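Hypothetical conserved protein TTC0263 (Thermus thermophilus, PDB 2PL2) is of unknown function but belongs to the tetratricopeptide repeat family, all-helical proteins built from stacked helical hairpins that commonly serve as protein-binding scaffolds. Local coordinates at residues A[5-9]-A[35-41]; A[43-47]-A[72-78]. All coordinates share one frame; numbering follows the deposited sequence.

Contact 1 (A[5-9]-A[35-41])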
loop_
_atom_site.group_PDB
_atom_site.type_symbol
_atom_site.label_atom_id
_atom_site.label_comp_id
_atom_site.label_asym_id
_atom_site.label_seq_id
_atom_site.Cartn_x
_atom_site.Cartn_y
_atom_site.Cartn_z
ATOM N N GLU A 5 -18.654 15.642 -16.448
ATOM C CA GLU A 5 -18.137 14.723 -15.440
ATOM C C GLU A 5 -17.740 13.410 -16.104
ATOM O O GLU A 5 -17.089 12.568 -15.494
ATOM C CB GLU A 5 -19.193 14.427 -14.375
ATOM C CG GLU A 5 -18.730 13.385 -13.360
ATOM C CD GLU A 5 -19.866 12.567 -12.790
ATOM O OE1 GLU A 5 -20.691 12.070 -13.584
ATOM O OE2 GLU A 5 -19.927 12.403 -11.558
ATOM N N GLN A 6 -18.141 13.242 -17.360
ATOM C CA GLN A 6 -17.846 12.018 -18.099
ATOM C C GLN A 6 -16.349 11.781 -18.304
ATOM O O GLN A 6 -15.812 10.765 -17.858
ATOM C CB GLN A 6 -18.545 12.041 -19.461
ATOM C CG GLN A 6 -18.547 10.693 -20.179
ATOM C CD GLN A 6 -19.037 10.785 -21.616
ATOM O OE1 GLN A 6 -20.106 11.340 -21.888
ATOM N NE2 GLN A 6 -18.256 10.235 -22.545
ATOM N N ASN A 7 -15.682 12.719 -18.971
ATOM C CA ASN A 7 -14.258 12.593 -19.236
ATOM C C ASN A 7 -13.409 12.402 -17.984
ATOM O O ASN A 7 -12.684 11.415 -17.867
ATOM C CB ASN A 7 -13.750 13.800 -20.032
ATOM C CG ASN A 7 -14.389 13.905 -21.413
ATOM O OD1 ASN A 7 -14.568 12.899 -22.113
ATOM N ND2 ASN A 7 -14.718 15.135 -21.821
ATOM N N PRO A 8 -13.483 13.337 -17.027
ATOM C CA PRO A 8 -12.658 13.135 -15.832
ATOM C C PRO A 8 -12.945 11.823 -15.099
ATOM O O PRO A 8 -12.024 11.153 -14.633
ATOM C CB PRO A 8 -12.958 14.384 -14.984
ATOM C CG PRO A 8 -14.334 14.809 -15.444
ATOM C CD PRO A 8 -14.246 14.595 -16.939
ATOM N N LEU A 9 -14.215 11.452 -15.004
ATOM C CA LEU A 9 -14.587 10.218 -14.320
ATOM C C LEU A 9 -14.090 8.985 -15.074
ATOM O O LEU A 9 -13.569 8.045 -14.470
ATOM C CB LEU A 9 -16.109 10.132 -14.153
ATOM C CG LEU A 9 -16.680 8.859 -13.511
ATOM C CD1 LEU A 9 -16.278 8.760 -12.054
ATOM C CD2 LEU A 9 -18.198 8.884 -13.632
ATOM N N ASN A 35 -20.429 17.031 -10.226
ATOM C CA ASN A 35 -21.618 16.316 -9.775
ATOM C C ASN A 35 -21.299 15.867 -8.346
ATOM O O ASN A 35 -21.039 14.693 -8.096
ATOM C CB ASN A 35 -21.848 15.101 -10.672
ATOM C CG ASN A 35 -23.179 14.416 -10.417
ATOM O OD1 ASN A 35 -23.619 14.271 -9.276
ATOM N ND2 ASN A 35 -23.815 13.970 -11.489
ATOM N N PRO A 36 -21.332 16.810 -7.389
ATOM C CA PRO A 36 -21.057 16.664 -5.954
ATOM C C PRO A 36 -21.626 15.451 -5.224
ATOM O O PRO A 36 -21.052 14.979 -4.237
ATOM C CB PRO A 36 -21.583 17.974 -5.380
ATOM C CG PRO A 36 -21.330 18.947 -6.485
ATOM C CD PRO A 36 -21.820 18.171 -7.679
ATOM N N GLN A 37 -22.751 14.944 -5.703
ATOM C CA GLN A 37 -23.395 13.802 -5.064
ATOM C C GLN A 37 -22.942 12.467 -5.639
ATOM O O GLN A 37 -22.395 11.623 -4.925
ATOM C CB GLN A 37 -24.911 13.947 -5.203
ATOM C CG GLN A 37 -25.350 14.263 -6.625
ATOM C CD GLN A 37 -26.628 15.070 -6.680
ATOM O OE1 GLN A 37 -27.669 14.650 -6.170
ATOM N NE2 GLN A 37 -26.556 16.244 -7.300
ATOM N N ASP A 38 -23.188 12.301 -6.936
ATOM C CA ASP A 38 -22.862 11.097 -7.687
ATOM C C ASP A 38 -22.130 10.030 -6.871
ATOM O O ASP A 38 -20.952 10.170 -6.556
ATOM C CB ASP A 38 -22.047 11.477 -8.916
ATOM C CG ASP A 38 -22.154 10.453 -10.014
ATOM O OD1 ASP A 38 -23.295 10.081 -10.369
ATOM O OD2 ASP A 38 -21.101 10.021 -10.525
ATOM N N PRO A 39 -22.833 8.941 -6.521
ATOM C CA PRO A 39 -22.250 7.849 -5.734
ATOM C C PRO A 39 -21.092 7.121 -6.429
ATOM O O PRO A 39 -20.153 6.674 -5.769
ATOM C CB PRO A 39 -23.455 6.937 -5.479
ATOM C CG PRO A 39 -24.259 7.110 -6.706
ATOM C CD PRO A 39 -24.207 8.605 -6.936
ATOM N N GLU A 40 -21.169 6.994 -7.754
ATOM C CA GLU A 40 -20.121 6.323 -8.506
ATOM C C GLU A 40 -18.774 7.035 -8.351
ATOM O O GLU A 40 -17.756 6.379 -8.139
ATOM C CB GLU A 40 -20.492 6.212 -9.981
ATOM C CG GLU A 40 -19.396 5.552 -10.812
ATOM C CD GLU A 40 -19.860 5.126 -12.196
ATOM O OE1 GLU A 40 -20.575 5.906 -12.871
ATOM O OE2 GLU A 40 -19.490 4.004 -12.613
ATOM N N ALA A 41 -18.760 8.363 -8.438
ATOM C CA ALA A 41 -17.509 9.095 -8.259
ATOM C C ALA A 41 -17.013 8.920 -6.818
ATOM O O ALA A 41 -15.823 8.655 -6.605
ATOM C CB ALA A 41 -17.701 10.574 -8.588
#

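Contact 2 (A[43-47]-A[72-78])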
loop_
_atom_site.group_PDB
_atom_site.type_symbol
_atom_site.label_atom_id
_atom_site.label_comp_id
_atom_site.label_asym_id
_atom_site.label_seq_id
_atom_site.Cartn_x
_atom_site.Cartn_y
_atom_site.Cartn_z
ATOM N N TYR A 43 -17.645 6.535 -4.823
ATOM C CA TYR A 43 -17.230 5.149 -4.672
ATOM C C TYR A 43 -15.770 5.027 -5.118
ATOM O O TYR A 43 -14.921 4.553 -4.362
ATOM C CB TYR A 43 -18.105 4.228 -5.534
ATOM C CG TYR A 43 -17.456 2.887 -5.838
ATOM C CD1 TYR A 43 -17.328 1.908 -4.855
ATOM C CD2 TYR A 43 -16.965 2.610 -7.113
ATOM C CE1 TYR A 43 -16.729 0.679 -5.136
ATOM C CE2 TYR A 43 -16.360 1.397 -7.403
ATOM C CZ TYR A 43 -16.247 0.430 -6.414
ATOM O OH TYR A 43 -15.648 -0.777 -6.717
ATOM N N TRP A 44 -15.493 5.460 -6.346
ATOM C CA TRP A 44 -14.142 5.381 -6.882
ATOM C C TRP A 44 -13.177 6.226 -6.066
ATOM O O TRP A 44 -12.051 5.804 -5.797
ATOM C CB TRP A 44 -14.121 5.807 -8.344
ATOM C CG TRP A 44 -14.593 4.725 -9.248
ATOM C CD1 TRP A 44 -15.741 4.707 -9.987
ATOM C CD2 TRP A 44 -13.947 3.464 -9.480
ATOM N NE1 TRP A 44 -15.851 3.511 -10.665
ATOM C CE2 TRP A 44 -14.767 2.734 -10.368
ATOM C CE3 TRP A 44 -12.762 2.888 -9.020
ATOM C CZ2 TRP A 44 -14.430 1.449 -10.803
ATOM C CZ3 TRP A 44 -12.431 1.606 -9.453
ATOM C CH2 TRP A 44 -13.262 0.902 -10.333
ATOM N N LEU A 45 -13.628 7.412 -5.670
ATOM C CA LEU A 45 -12.823 8.304 -4.853
ATOM C C LEU A 45 -12.417 7.564 -3.588
ATOM O O LEU A 45 -11.243 7.530 -3.223
ATOM C CB LEU A 45 -13.625 9.549 -4.468
ATOM C CG LEU A 45 -12.939 10.443 -3.430
ATOM C CD1 LEU A 45 -11.749 11.143 -4.061
ATOM C CD2 LEU A 45 -13.933 11.461 -2.886
ATOM N N ALA A 46 -13.401 6.981 -2.915
ATOM C CA ALA A 46 -13.155 6.239 -1.692
ATOM C C ALA A 46 -12.179 5.087 -1.932
ATOM O O ALA A 46 -11.275 4.862 -1.132
ATOM C CB ALA A 46 -14.472 5.703 -1.132
ATOM N N ARG A 47 -12.376 4.350 -3.023
ATOM C CA ARG A 47 -11.505 3.225 -3.348
ATOM C C ARG A 47 -10.075 3.713 -3.488
ATOM O O ARG A 47 -9.138 3.095 -2.978
ATOM C CB ARG A 47 -11.943 2.542 -4.643
ATOM C CG ARG A 47 -13.062 1.532 -4.475
ATOM C CD ARG A 47 -13.223 0.694 -5.731
ATOM N NE ARG A 47 -12.250 -0.398 -5.825
ATOM C CZ ARG A 47 -12.106 -1.179 -6.893
ATOM N NH1 ARG A 47 -12.870 -0.986 -7.961
ATOM N NH2 ARG A 47 -11.201 -2.154 -6.899
ATOM N N TYR A 72 -26.865 0.576 -3.709
ATOM C CA TYR A 72 -25.592 0.531 -4.420
ATOM C C TYR A 72 -24.585 -0.292 -3.610
ATOM O O TYR A 72 -24.327 0.007 -2.436
ATOM C CB TYR A 72 -25.077 1.952 -4.617
ATOM C CG TYR A 72 -23.819 2.071 -5.442
ATOM C CD1 TYR A 72 -23.764 1.561 -6.735
ATOM C CD2 TYR A 72 -22.712 2.781 -4.963
ATOM C CE1 TYR A 72 -22.639 1.763 -7.542
ATOM C CE2 TYR A 72 -21.589 2.991 -5.755
ATOM C CZ TYR A 72 -21.564 2.483 -7.045
ATOM O OH TYR A 72 -20.484 2.726 -7.852
ATOM N N LEU A 73 -24.025 -1.326 -4.235
ATOM C CA LEU A 73 -23.060 -2.202 -3.572
ATOM C C LEU A 73 -21.777 -1.480 -3.200
ATOM O O LEU A 73 -21.128 -1.834 -2.221
ATOM C CB LEU A 73 -22.723 -3.392 -4.471
ATOM C CG LEU A 73 -23.804 -4.458 -4.615
ATOM C CD1 LEU A 73 -23.318 -5.530 -5.568
ATOM C CD2 LEU A 73 -24.129 -5.053 -3.242
ATOM N N GLY A 74 -21.408 -0.481 -3.996
ATOM C CA GLY A 74 -20.198 0.285 -3.737
ATOM C C GLY A 74 -20.009 0.707 -2.297
ATOM O O GLY A 74 -18.947 0.487 -1.718
ATOM N N GLY A 75 -21.047 1.302 -1.716
ATOM C CA GLY A 75 -20.986 1.754 -0.337
ATOM C C GLY A 75 -20.535 0.697 0.653
ATOM O O GLY A 75 -19.653 0.942 1.486
ATOM N N TYR A 76 -21.145 -0.479 0.573
ATOM C CA TYR A 76 -20.799 -1.567 1.473
ATOM C C TYR A 76 -19.367 -2.044 1.205
ATOM O O TYR A 76 -18.610 -2.295 2.137
ATOM C CB TYR A 76 -21.776 -2.732 1.287
ATOM C CG TYR A 76 -23.242 -2.345 1.386
ATOM C CD1 TYR A 76 -23.906 -2.329 2.612
ATOM C CD2 TYR A 76 -23.954 -1.970 0.251
ATOM C CE1 TYR A 76 -25.248 -1.958 2.698
ATOM C CE2 TYR A 76 -25.284 -1.595 0.326
ATOM C CZ TYR A 76 -25.933 -1.583 1.550
ATOM O OH TYR A 76 -27.265 -1.190 1.606
ATOM N N MET A 77 -18.990 -2.167 -0.066
ATOM C CA MET A 77 -17.639 -2.623 -0.401
ATOM C C MET A 77 -16.619 -1.634 0.162
ATOM O O MET A 77 -15.720 -2.013 0.914
ATOM C CB MET A 77 -17.470 -2.766 -1.920
ATOM C CG MET A 77 -18.257 -3.930 -2.559
ATOM S SD MET A 77 -17.699 -5.618 -2.095
ATOM C CE MET A 77 -16.045 -5.614 -2.831
ATOM N N VAL A 78 -16.773 -0.363 -0.182
ATOM C CA VAL A 78 -15.866 0.670 0.305
ATOM C C VAL A 78 -15.806 0.614 1.829
ATOM O O VAL A 78 -14.747 0.423 2.417
ATOM C CB VAL A 78 -16.351 2.062 -0.143
ATOM C CG1 VAL A 78 -15.592 3.145 0.589
ATOM C CG2 VAL A 78 -16.167 2.204 -1.646
#

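Contact 1 (A[5-9]-A[35-41])
E5 and D38 turn their carboxylates toward each other through similar first torsions. In E5 the CG atom lies opposite the backbone N (chi1 176°) and the chain runs on extended, which carries the acid group across to the turn before helix 39-51. D38 also sets its CG beside its own carbonyl carbon and meets the glutamate there. E5 OE2 comes to 2.8 Å from D38 OD2, with the carboxylate planes 55° apart. Both atoms are acceptors. Such a close pair of acids would be expected to raise the proton affinity of at least one of them, although the model does not settle their state.

N35 borders the same oxygen. Its CB is 3.4 Å from E5 OE2, and its amide plane lies within 11° of the E5 carboxylate plane. The amide oxygen is engaged within its own segment: N35 OD1 accepts a hydrogen bond from D38 N at 3.1 Å, with the donor above the carbonyl plane. This is an Asx motif. It ties the turn together just ahead of helix 39-51, where D38 holds the N-cap position.

One helical turn after E5, the apolar part begins. L9 sends its two methyls to different partners. L9 CD1 lies 4.0 Å from A41 CA, near the methyl of A41. L9 CD2 lies 3.9 Å from E40 OE1, and the two side chains cross at about a right angle.

The contact is on the surface near the N-terminal end of the fold. It joins the starts of helices 6-17 and 39-51. Helix 21-32 adjoins both segments: E5 and A41 both touch A31, and A41 also touches L32. P39 touches T69, and E40 touches Y72.

Contact 2 (A[43-47]-A[72-78])
Y43 is the hub, with Y72, G74 and V78 gathered round its ring. Its first torsion (chi1 159°) swings the ring away from its own backbone N and out to helix 73-88. Y72 has the same kind of first torsion and brings one edge up to Y43, its OH 3.6 Å from Y43 CD2. The rings form an offset edge-to-face pair, the edge of Y72 toward the face of Y43, with centroids 5.9 Å apart and planes at 83°. Y72 CE2 also meets the stem of Y43, 3.7 Å from Y43 CB.

G74 has no side chain, and the Y43 ring comes close to its backbone, with Y43 CD1 3.5 Å from G74 CA. V78 holds CG1 anti to its backbone N and CG2 beside it, which sends one methyl to A46 and the other to Y43. V78 CG1 is 3.3 Å from A46 CB, and V78 CG2 is 3.4 Å from Y43 CD1. Within helix 39-51, R47 CG lies over one face of the Y43 ring, toward its rim, and Y43 CE2 sits over the centre of the W44 ring.

The two helix segments run nearly parallel, 13° apart, with axes 9.8 Å apart at closest approach. Helix 55-68 packs against both, as expected of tetratricopeptide repeats: L65 touches Y43, N61 touches A46, and V66 touches Y76. Helices 93-113 and 118-130 continue the packing beyond helix 73-88.

From the N terminus, helix 6-17 and helix 21-32 form a hairpin, and contact 1 closes the loop that holds them when the chain reaches 35-41. The chain then runs up helix 39-51, turns back along helix 55-68, and closes contact 2 at 72-78. The two loops follow in series and neither nests nor crosses. Helix 39-51 serves both: its first turn meets 5-9, and residues 43-47 pack on helix 73-88. The centres are 13 Å apart, and the contacts touch where E40 CA meets Y72 OH at 3.7 Å. Together they link helices 6-17, 39-51 and 73-88 in the succession expected of a tetratricopeptide repeat array.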